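Local coordinates for protein cellulase (Bacillus sp. BG-CS10, PDB 5E09) that probably hydrolyses internal beta-1,4-glucosidic linkages of cellulose, with a family 5 catalytic barrel joined to two further modules, one of them a family 46 carbohydrate-binding module, at residues 272-277 and 291-296; 439-444 and 532-537. One frame throughout, in Å; residues are numbered along the deposited sequence.

Contact 1 (272-277 and 291-296)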
loop_
_atom_site.group_PDB
_atom_site.type_symbol
_atom_site.label_atom_id
_atom_site.label_comp_id
_atom_site.label_asym_id
_atom_site.label_seq_id
_atom_site.Cartn_x
_atom_site.Cartn_y
_atom_site.Cartn_z
ATOM N N PHE A 272 -0.777 -2.082 -5.759
ATOM C CA PHE A 272 -1.467 -2.320 -4.502
ATOM C C PHE A 272 -0.560 -1.946 -3.340
ATOM O O PHE A 272 0.647 -1.779 -3.506
ATOM C CB PHE A 272 -1.958 -3.772 -4.396
ATOM C CG PHE A 272 -0.874 -4.777 -4.140
ATOM C CD1 PHE A 272 -0.131 -5.301 -5.188
ATOM C CD2 PHE A 272 -0.618 -5.226 -2.855
ATOM C CE1 PHE A 272 0.856 -6.236 -4.956
ATOM C CE2 PHE A 272 0.373 -6.165 -2.616
ATOM C CZ PHE A 272 1.111 -6.670 -3.668
ATOM N N GLY A 273 -1.173 -1.783 -2.174
ATOM C CA GLY A 273 -0.490 -1.364 -0.968
ATOM C C GLY A 273 -1.566 -0.932 0.006
ATOM O O GLY A 273 -2.720 -1.338 -0.116
ATOM N N LEU A 274 -1.196 -0.117 0.980
ATOM C CA LEU A 274 -2.186 0.515 1.838
ATOM C C LEU A 274 -2.004 2.024 1.727
ATOM O O LEU A 274 -0.882 2.518 1.764
ATOM C CB LEU A 274 -2.048 0.039 3.287
ATOM C CG LEU A 274 -2.506 -1.394 3.565
ATOM C CD1 LEU A 274 -2.047 -1.840 4.942
ATOM C CD2 LEU A 274 -4.025 -1.501 3.449
ATOM N N LEU A 275 -3.112 2.740 1.568
ATOM C CA LEU A 275 -3.088 4.183 1.346
ATOM C C LEU A 275 -2.276 4.915 2.411
ATOM O O LEU A 275 -1.471 5.800 2.096
ATOM C CB LEU A 275 -4.513 4.728 1.316
ATOM C CG LEU A 275 -4.761 5.910 0.385
ATOM C CD1 LEU A 275 -4.525 5.476 -1.048
ATOM C CD2 LEU A 275 -6.170 6.449 0.567
ATOM N N GLY A 276 -2.477 4.523 3.668
ATOM C CA GLY A 276 -1.774 5.123 4.788
ATOM C C GLY A 276 -0.261 5.139 4.661
ATOM O O GLY A 276 0.404 5.979 5.275
ATOM N N PHE A 277 0.288 4.224 3.861
ATOM C CA PHE A 277 1.732 4.173 3.636
ATOM C C PHE A 277 2.273 5.479 3.052
ATOM O O PHE A 277 3.465 5.765 3.172
ATOM C CB PHE A 277 2.102 3.010 2.709
ATOM C CG PHE A 277 2.018 1.655 3.362
ATOM C CD1 PHE A 277 1.717 1.530 4.711
ATOM C CD2 PHE A 277 2.247 0.506 2.623
ATOM C CE1 PHE A 277 1.641 0.285 5.309
ATOM C CE2 PHE A 277 2.171 -0.746 3.217
ATOM C CZ PHE A 277 1.868 -0.854 4.563
ATOM N N LYS A 291 -1.539 -9.398 8.267
ATOM C CA LYS A 291 -2.776 -10.133 8.016
ATOM C C LYS A 291 -3.507 -9.617 6.765
ATOM O O LYS A 291 -4.043 -10.409 5.965
ATOM C CB LYS A 291 -3.687 -10.072 9.245
ATOM C CG LYS A 291 -3.209 -10.973 10.391
ATOM C CD LYS A 291 -4.212 -11.030 11.545
ATOM C CE LYS A 291 -4.192 -9.752 12.359
ATOM N NZ LYS A 291 -5.027 -9.862 13.591
ATOM N N PHE A 292 -3.503 -8.296 6.582
ATOM C CA PHE A 292 -4.115 -7.706 5.398
ATOM C C PHE A 292 -3.469 -8.250 4.131
ATOM O O PHE A 292 -4.156 -8.771 3.247
ATOM C CB PHE A 292 -4.013 -6.176 5.413
ATOM C CG PHE A 292 -4.455 -5.534 4.122
ATOM C CD1 PHE A 292 -5.794 -5.248 3.897
ATOM C CD2 PHE A 292 -3.537 -5.230 3.130
ATOM C CE1 PHE A 292 -6.210 -4.666 2.703
ATOM C CE2 PHE A 292 -3.945 -4.655 1.937
ATOM C CZ PHE A 292 -5.286 -4.374 1.724
ATOM N N PHE A 293 -2.148 -8.130 4.035
ATOM C CA PHE A 293 -1.478 -8.557 2.805
ATOM C C PHE A 293 -1.583 -10.068 2.564
ATOM O O PHE A 293 -1.719 -10.505 1.415
ATOM C CB PHE A 293 -0.018 -8.102 2.815
ATOM C CG PHE A 293 0.148 -6.644 2.483
ATOM C CD1 PHE A 293 0.180 -6.221 1.161
ATOM C CD2 PHE A 293 0.239 -5.692 3.488
ATOM C CE1 PHE A 293 0.315 -4.873 0.839
ATOM C CE2 PHE A 293 0.378 -4.337 3.177
ATOM C CZ PHE A 293 0.415 -3.931 1.847
ATOM N N GLU A 294 -1.552 -10.859 3.635
ATOM C CA GLU A 294 -1.714 -12.312 3.507
ATOM C C GLU A 294 -3.083 -12.659 2.907
ATOM O O GLU A 294 -3.193 -13.432 1.937
ATOM C CB GLU A 294 -1.538 -12.990 4.874
ATOM C CG GLU A 294 -1.380 -14.512 4.830
ATOM C CD GLU A 294 -2.706 -15.248 4.809
ATOM O OE1 GLU A 294 -3.702 -14.710 5.348
ATOM O OE2 GLU A 294 -2.750 -16.366 4.248
ATOM N N PHE A 295 -4.126 -12.077 3.492
ATOM C CA PHE A 295 -5.486 -12.272 3.002
ATOM C C PHE A 295 -5.632 -11.848 1.530
ATOM O O PHE A 295 -6.084 -12.627 0.667
ATOM C CB PHE A 295 -6.448 -11.488 3.892
ATOM C CG PHE A 295 -7.890 -11.810 3.667
ATOM C CD1 PHE A 295 -8.485 -12.879 4.316
ATOM C CD2 PHE A 295 -8.662 -11.028 2.827
ATOM C CE1 PHE A 295 -9.828 -13.171 4.118
ATOM C CE2 PHE A 295 -10.000 -11.310 2.626
ATOM C CZ PHE A 295 -10.586 -12.382 3.271
ATOM N N LEU A 296 -5.224 -10.613 1.252
ATOM C CA LEU A 296 -5.299 -10.051 -0.094
ATOM C C LEU A 296 -4.634 -10.939 -1.143
ATOM O O LEU A 296 -5.245 -11.275 -2.167
ATOM C CB LEU A 296 -4.657 -8.661 -0.129
ATOM C CG LEU A 296 -4.579 -8.004 -1.512
ATOM C CD1 LEU A 296 -5.971 -7.845 -2.115
ATOM C CD2 LEU A 296 -3.860 -6.661 -1.452
#
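Leu274 lays its CD2 methyl over one face of the Phe292 ring, 3.6 Å from the ring centroid and 16° off the normal, which meets the geometry of a CH-pi contact; the two side chains run past one another in opposing senses. Phe292 reaches this place with CG anti to the backbone N (chi1 172°). The second methyl of Leu274, CD1, turns to Phe293 and lies 3.9 Å from its CE2. An alanine in place of Phe292 would probably leave the CD2 methyl of Leu274 without its aromatic face and open a gap between the loop and the helix.

The Phe293 ring meets three more loop residues. It lies edge to edge with Phe272, whose CE2 is 3.7 Å from Phe293 CE1, and the CA of Gly273 also comes to its edge, 3.9 Å from CZ. Phe277 approaches tip to tip, its CE2 3.9 Å from Phe293 CZ. Farther along the helix, Leu296 CD2 packs on Phe272 CD2 at 3.8 Å. All seven touching residues are buried and the side-chain contacts are apolar. Phe328 adds an edge-to-face partner to Phe293, and Ile249 of helix 243-261 touches Phe292. The loop leaving barrel strand 267-272 thus packs on helix 286-302, the helix that follows it in the beta/alpha repeat of the TIM barrel of family 5 glycoside hydrolases.

Contact 2 (439-444 and 532-537)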
loop_
_atom_site.group_PDB
_atom_site.type_symbol
_atom_site.label_atom_id
_atom_site.label_comp_id
_atom_site.label_asym_id
_atom_site.label_seq_id
_atom_site.Cartn_x
_atom_site.Cartn_y
_atom_site.Cartn_z
ATOM N N ASN A 439 0.896 17.336 31.728
ATOM C CA ASN A 439 0.446 18.681 31.384
ATOM C C ASN A 439 1.429 19.357 30.443
ATOM O O ASN A 439 2.636 19.090 30.489
ATOM C CB ASN A 439 0.274 19.538 32.639
ATOM C CG ASN A 439 -0.713 18.945 33.613
ATOM O OD1 ASN A 439 -1.616 18.212 33.223
ATOM N ND2 ASN A 439 -0.547 19.259 34.891
ATOM N N THR A 440 0.922 20.233 29.587
ATOM C CA THR A 440 1.810 20.969 28.701
ATOM C C THR A 440 1.138 22.248 28.236
ATOM O O THR A 440 -0.065 22.419 28.394
ATOM C CB THR A 440 2.236 20.121 27.478
ATOM O OG1 THR A 440 3.219 20.830 26.711
ATOM C CG2 THR A 440 1.043 19.819 26.597
ATOM N N GLU A 441 1.940 23.147 27.681
ATOM C CA GLU A 441 1.471 24.417 27.149
ATOM C C GLU A 441 2.119 24.586 25.792
ATOM O O GLU A 441 3.269 24.200 25.615
ATOM C CB GLU A 441 1.849 25.582 28.072
ATOM C CG GLU A 441 1.149 25.580 29.425
ATOM C CD GLU A 441 1.610 26.712 30.329
ATOM O OE1 GLU A 441 2.611 27.384 29.980
ATOM O OE2 GLU A 441 0.964 26.933 31.380
ATOM N N GLY A 442 1.405 25.148 24.826
ATOM C CA GLY A 442 2.029 25.367 23.536
ATOM C C GLY A 442 1.185 26.114 22.538
ATOM O O GLY A 442 0.066 26.515 22.832
ATOM N N SER A 443 1.737 26.308 21.348
ATOM C CA SER A 443 0.988 26.899 20.254
ATOM C C SER A 443 0.480 25.794 19.340
ATOM O O SER A 443 1.025 24.688 19.332
ATOM C CB SER A 443 1.851 27.889 19.473
ATOM O OG SER A 443 2.890 27.220 18.777
ATOM N N THR A 444 -0.559 26.097 18.568
ATOM C CA THR A 444 -1.187 25.113 17.688
ATOM C C THR A 444 -0.238 24.528 16.638
ATOM O O THR A 444 -0.483 23.446 16.101
ATOM C CB THR A 444 -2.396 25.720 16.956
ATOM O OG1 THR A 444 -2.006 26.939 16.313
ATOM C CG2 THR A 444 -3.517 26.013 17.939
ATOM N N HIS A 532 -3.242 29.261 20.879
ATOM C CA HIS A 532 -2.636 28.670 22.066
ATOM C C HIS A 532 -3.468 27.551 22.663
ATOM O O HIS A 532 -4.697 27.585 22.635
ATOM C CB HIS A 532 -2.368 29.742 23.111
ATOM C CG HIS A 532 -1.401 30.784 22.649
ATOM N ND1 HIS A 532 -1.792 32.058 22.298
ATOM C CD2 HIS A 532 -0.063 30.729 22.449
ATOM C CE1 HIS A 532 -0.732 32.750 21.918
ATOM N NE2 HIS A 532 0.328 31.967 22.000
ATOM N N VAL A 533 -2.768 26.550 23.185
ATOM C CA VAL A 533 -3.381 25.347 23.725
ATOM C C VAL A 533 -2.744 24.944 25.047
ATOM O O VAL A 533 -1.508 24.944 25.202
ATOM C CB VAL A 533 -3.269 24.148 22.747
ATOM C CG1 VAL A 533 -4.042 22.942 23.285
ATOM C CG2 VAL A 533 -3.780 24.525 21.378
ATOM N N GLN A 534 -3.605 24.514 25.953
ATOM C CA GLN A 534 -3.225 24.001 27.236
ATOM C C GLN A 534 -3.615 22.521 27.325
ATOM O O GLN A 534 -4.722 22.162 27.073
ATOM C CB GLN A 534 -3.874 24.797 28.344
ATOM C CG GLN A 534 -3.787 24.103 29.677
ATOM C CD GLN A 534 -3.705 25.019 30.858
ATOM O OE1 GLN A 534 -4.669 25.177 31.576
ATOM N NE2 GLN A 534 -2.540 25.599 31.086
ATOM N N GLY A 535 -2.682 21.677 27.711
ATOM C CA GLY A 535 -2.922 20.265 27.850
ATOM C C GLY A 535 -2.974 19.872 29.296
ATOM O O GLY A 535 -2.155 20.249 30.055
ATOM N N ARG A 536 -3.963 19.104 29.674
ATOM C CA ARG A 536 -4.139 18.712 31.063
ATOM C C ARG A 536 -4.345 17.203 31.146
ATOM O O ARG A 536 -5.242 16.647 30.504
ATOM C CB ARG A 536 -5.316 19.466 31.683
ATOM C CG ARG A 536 -4.973 20.897 32.096
ATOM C CD ARG A 536 -3.937 20.880 33.217
ATOM N NE ARG A 536 -3.528 22.210 33.658
ATOM C CZ ARG A 536 -2.477 22.877 33.180
ATOM N NH1 ARG A 536 -1.738 22.363 32.205
ATOM N NH2 ARG A 536 -2.203 24.091 33.644
ATOM N N ARG A 537 -3.482 16.561 31.929
ATOM C CA ARG A 537 -3.439 15.113 32.088
ATOM C C ARG A 537 -4.763 14.542 32.588
ATOM O O ARG A 537 -5.204 14.836 33.700
ATOM C CB ARG A 537 -2.304 14.739 33.049
ATOM C CG ARG A 537 -2.437 13.365 33.682
ATOM C CD ARG A 537 -1.328 13.124 34.690
ATOM N NE ARG A 537 -0.924 14.369 35.337
ATOM C CZ ARG A 537 -0.295 14.432 36.504
ATOM N NH1 ARG A 537 -0.001 13.317 37.159
ATOM N NH2 ARG A 537 0.037 15.609 37.017
#
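Thr440 and Gly535 form an antiparallel hydrogen-bonded pair, and the two bonds between them differ in geometry. Gly535 N gives to Thr440 O at 2.8 Å, with an N-H...O angle of 171°. Thr440 N gives to Gly535 O at 3.1 Å from above the carbonyl plane, while NH1 of Arg536 reaches that oxygen from the opposite face, so two donors grip it. Gly442 and Val533 make the next such pair, both of their bonds 2.9 Å long.

The closely packed face carries Thr440 and Val533. It is tight at Gly535, where a CB would lie only 3.0 Å from Thr440 CG2, a clash. Thr444 sets its CG2 3.8 Å from Val533 CG2, the side chains crossing at about a right angle. Phe447 touches both Thr440 and Val533, and Phe502 of helix 499-502 touches Val533 and Thr444. The paired strands, 436-443 and 532-536, are the first and last of the antiparallel sheet in the carbohydrate-binding module at the C-terminal end of the chain, and they lie side by side within it, their short axes 163° apart.

The other face bears Glu441, Ser443, His532 and Gln534, and it is looser: Glu441 and His532 are exposed to solvent. Glu441 and Gln534 point the same way, yet OE2 and NE2 stay 3.8 Å apart without a hydrogen bond. At the exposed end Asn439 crosses Arg536 at about a right angle, its CB 3.5 Å from NH1. Arg536 bends at chi2 (-65°), which brings its CD against Asn439 OD1. That same OD1 accepts the backbone N of Arg537 at 2.8 Å, a nearly straight bond that ties down the chain terminus.

In the fold
Contact 1 and contact 2 lie in different modules of one chain: their centres are 36 Å apart and their nearest atoms about 21 Å, so neither touches the other. Along the sequence contact 1 closes before contact 2 opens, and the X2 module falls between them. The centre of contact 1, in the catalytic TIM-barrel domain between a loop and an outer helix, is about 5 Å from the chain centre; that of contact 2 is about 35 Å from it. The first joins segments 14 residues apart; the second, segments separated by 88. Contact 1 follows the C-terminal end of strand 267-272, the barrel end where TIM-barrel enzymes have their active sites; contact 2 is far from it.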